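Local coordinates for protein Eag-like K[+] channel (Drosophila melanogaster, PDB 4HP4) that probably conducts potassium ions across the membrane as a voltage-gated KCNH-family channel, of which this chain is the cytoplasmic PAS domain, at residues P34-C38 and R50-M54. Residues are numbered along the deposited sequence.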
loop_
_atom_site.group_PDB
_atom_site.type_symbol
_atom_site.label_atom_id
_atom_site.label_comp_id
_atom_site.label_asym_id
_atom_site.label_seq_id
_atom_site.Cartn_x
_atom_site.Cartn_y
_atom_site.Cartn_z
ATOM N N PRO A 34 5.351 -7.809 -3.925
ATOM C CA PRO A 34 4.848 -7.059 -5.079
ATOM C C PRO A 34 3.375 -6.689 -4.965
ATOM O O PRO A 34 2.558 -7.489 -4.510
ATOM C CB PRO A 34 5.057 -8.031 -6.246
ATOM C CG PRO A 34 5.079 -9.383 -5.616
ATOM C CD PRO A 34 5.755 -9.176 -4.295
ATOM N N ILE A 35 3.047 -5.472 -5.385
ATOM C CA ILE A 35 1.660 -5.047 -5.485
ATOM C C ILE A 35 0.964 -5.845 -6.582
ATOM O O ILE A 35 1.419 -5.869 -7.728
ATOM C CB ILE A 35 1.567 -3.541 -5.790
ATOM C CG1 ILE A 35 2.052 -2.736 -4.581
ATOM C CG2 ILE A 35 0.143 -3.151 -6.159
ATOM C CD1 ILE A 35 2.188 -1.259 -4.842
ATOM N N VAL A 36 -0.130 -6.509 -6.219
ATOM C CA VAL A 36 -0.898 -7.307 -7.172
ATOM C C VAL A 36 -2.303 -6.740 -7.388
ATOM O O VAL A 36 -3.079 -7.271 -8.185
ATOM C CB VAL A 36 -0.991 -8.787 -6.731
ATOM C CG1 VAL A 36 0.358 -9.479 -6.907
ATOM C CG2 VAL A 36 -1.468 -8.897 -5.286
ATOM N N TYR A 37 -2.625 -5.663 -6.678
ATOM C CA TYR A 37 -3.874 -4.943 -6.899
ATOM C C TYR A 37 -3.800 -3.546 -6.304
ATOM O O TYR A 37 -3.190 -3.345 -5.255
ATOM C CB TYR A 37 -5.059 -5.686 -6.277
ATOM C CG TYR A 37 -6.375 -4.980 -6.522
ATOM C CD1 TYR A 37 -7.081 -5.179 -7.700
ATOM C CD2 TYR A 37 -6.899 -4.097 -5.585
ATOM C CE1 TYR A 37 -8.275 -4.527 -7.938
ATOM C CE2 TYR A 37 -8.098 -3.440 -5.813
ATOM C CZ TYR A 37 -8.778 -3.659 -6.992
ATOM O OH TYR A 37 -9.968 -3.011 -7.230
ATOM N N CYS A 38 -4.424 -2.581 -6.974
ATOM C CA CYS A 38 -4.561 -1.236 -6.419
ATOM C C CYS A 38 -5.899 -0.626 -6.825
ATOM O O CYS A 38 -6.397 -0.869 -7.927
ATOM C CB CYS A 38 -3.404 -0.332 -6.857
ATOM S SG CYS A 38 -3.387 0.103 -8.607
ATOM N N ARG A 50 -2.232 2.708 -12.886
ATOM C CA ARG A 50 -2.315 1.353 -12.362
ATOM C C ARG A 50 -1.188 0.509 -12.952
ATOM O O ARG A 50 -0.568 -0.291 -12.254
ATOM C CB ARG A 50 -3.678 0.733 -12.683
ATOM C CG ARG A 50 -3.765 -0.754 -12.378
ATOM C CD ARG A 50 -5.199 -1.264 -12.367
ATOM N NE ARG A 50 -5.939 -0.795 -11.197
ATOM C CZ ARG A 50 -6.844 0.183 -11.201
ATOM N NH1 ARG A 50 -7.163 0.824 -12.320
ATOM N NH2 ARG A 50 -7.443 0.522 -10.069
ATOM N N ALA A 51 -0.909 0.711 -14.237
ATOM C CA ALA A 51 0.128 -0.050 -14.928
ATOM C C ALA A 51 1.486 0.126 -14.253
ATOM O O ALA A 51 2.219 -0.841 -14.051
ATOM C CB ALA A 51 0.205 0.369 -16.393
ATOM N N GLN A 52 1.821 1.364 -13.905
ATOM C CA GLN A 52 3.072 1.642 -13.211
ATOM C C GLN A 52 3.063 1.024 -11.816
ATOM O O GLN A 52 4.033 0.398 -11.396
ATOM C CB GLN A 52 3.301 3.153 -13.116
ATOM C CG GLN A 52 3.560 3.829 -14.461
ATOM C CD GLN A 52 3.637 5.341 -14.349
ATOM O OE1 GLN A 52 2.746 5.983 -13.789
ATOM N NE2 GLN A 52 4.709 5.918 -14.876
ATOM N N ILE A 53 1.955 1.197 -11.106
ATOM C CA ILE A 53 1.833 0.706 -9.741
ATOM C C ILE A 53 1.915 -0.820 -9.679
ATOM O O ILE A 53 2.422 -1.384 -8.710
ATOM C CB ILE A 53 0.511 1.179 -9.115
ATOM C CG1 ILE A 53 0.544 2.697 -8.908
ATOM C CG2 ILE A 53 0.265 0.476 -7.794
ATOM C CD1 ILE A 53 -0.823 3.324 -8.793
ATOM N N MET A 54 1.428 -1.481 -10.724
ATOM C CA MET A 54 1.427 -2.941 -10.781
ATOM C C MET A 54 2.824 -3.524 -11.026
ATOM O O MET A 54 2.984 -4.739 -11.155
ATOM C CB MET A 54 0.449 -3.426 -11.856
ATOM C CG MET A 54 -1.016 -3.204 -11.491
ATOM S SD MET A 54 -1.602 -4.331 -10.207
ATOM C CE MET A 54 -1.846 -5.820 -11.174
HETATM O O HOH W 1 1.589 -6.933 -10.291
HETATM O O HOH W 2 -4.767 -3.220 -9.865
#
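A strand at the edge of a sheet within its own chain can be covered by a helix through side chains and water, and this PAS domain gives a clear example. C38, the residue most covered by the contact, takes part in both an apolar contact and a polar one. Its SG lies 3.8 Å from CG2 of I53, an apolar contact extended by CD1 of I35, 3.9 Å from the same I53 methyl. Its carbonyl meets the R50 guanidinium edge-on, near the plane of the group: NH2 of R50 donates to O of C38 at 2.8 Å, and R50 NE adds a weak bond to that oxygen at 3.3 Å. M54 starts out away from the strand, but its all-m side chain folds back, laying CE 3.5 Å from O of V36 and SD 3.9 Å from N of Y37. Water 1 donates to O of I35 (2.8 Å) and to O of M54 (2.7 Å), bridging the two backbones. R50 also forms a salt bridge with D40, at the start of helix 40-46, and I53 packs on F42, V43 and T46 of that helix. On its other edge, strand 35-38 pairs antiparallel with strand 23-27, where V36 and Y37 form a classic beta bulge opposite L25.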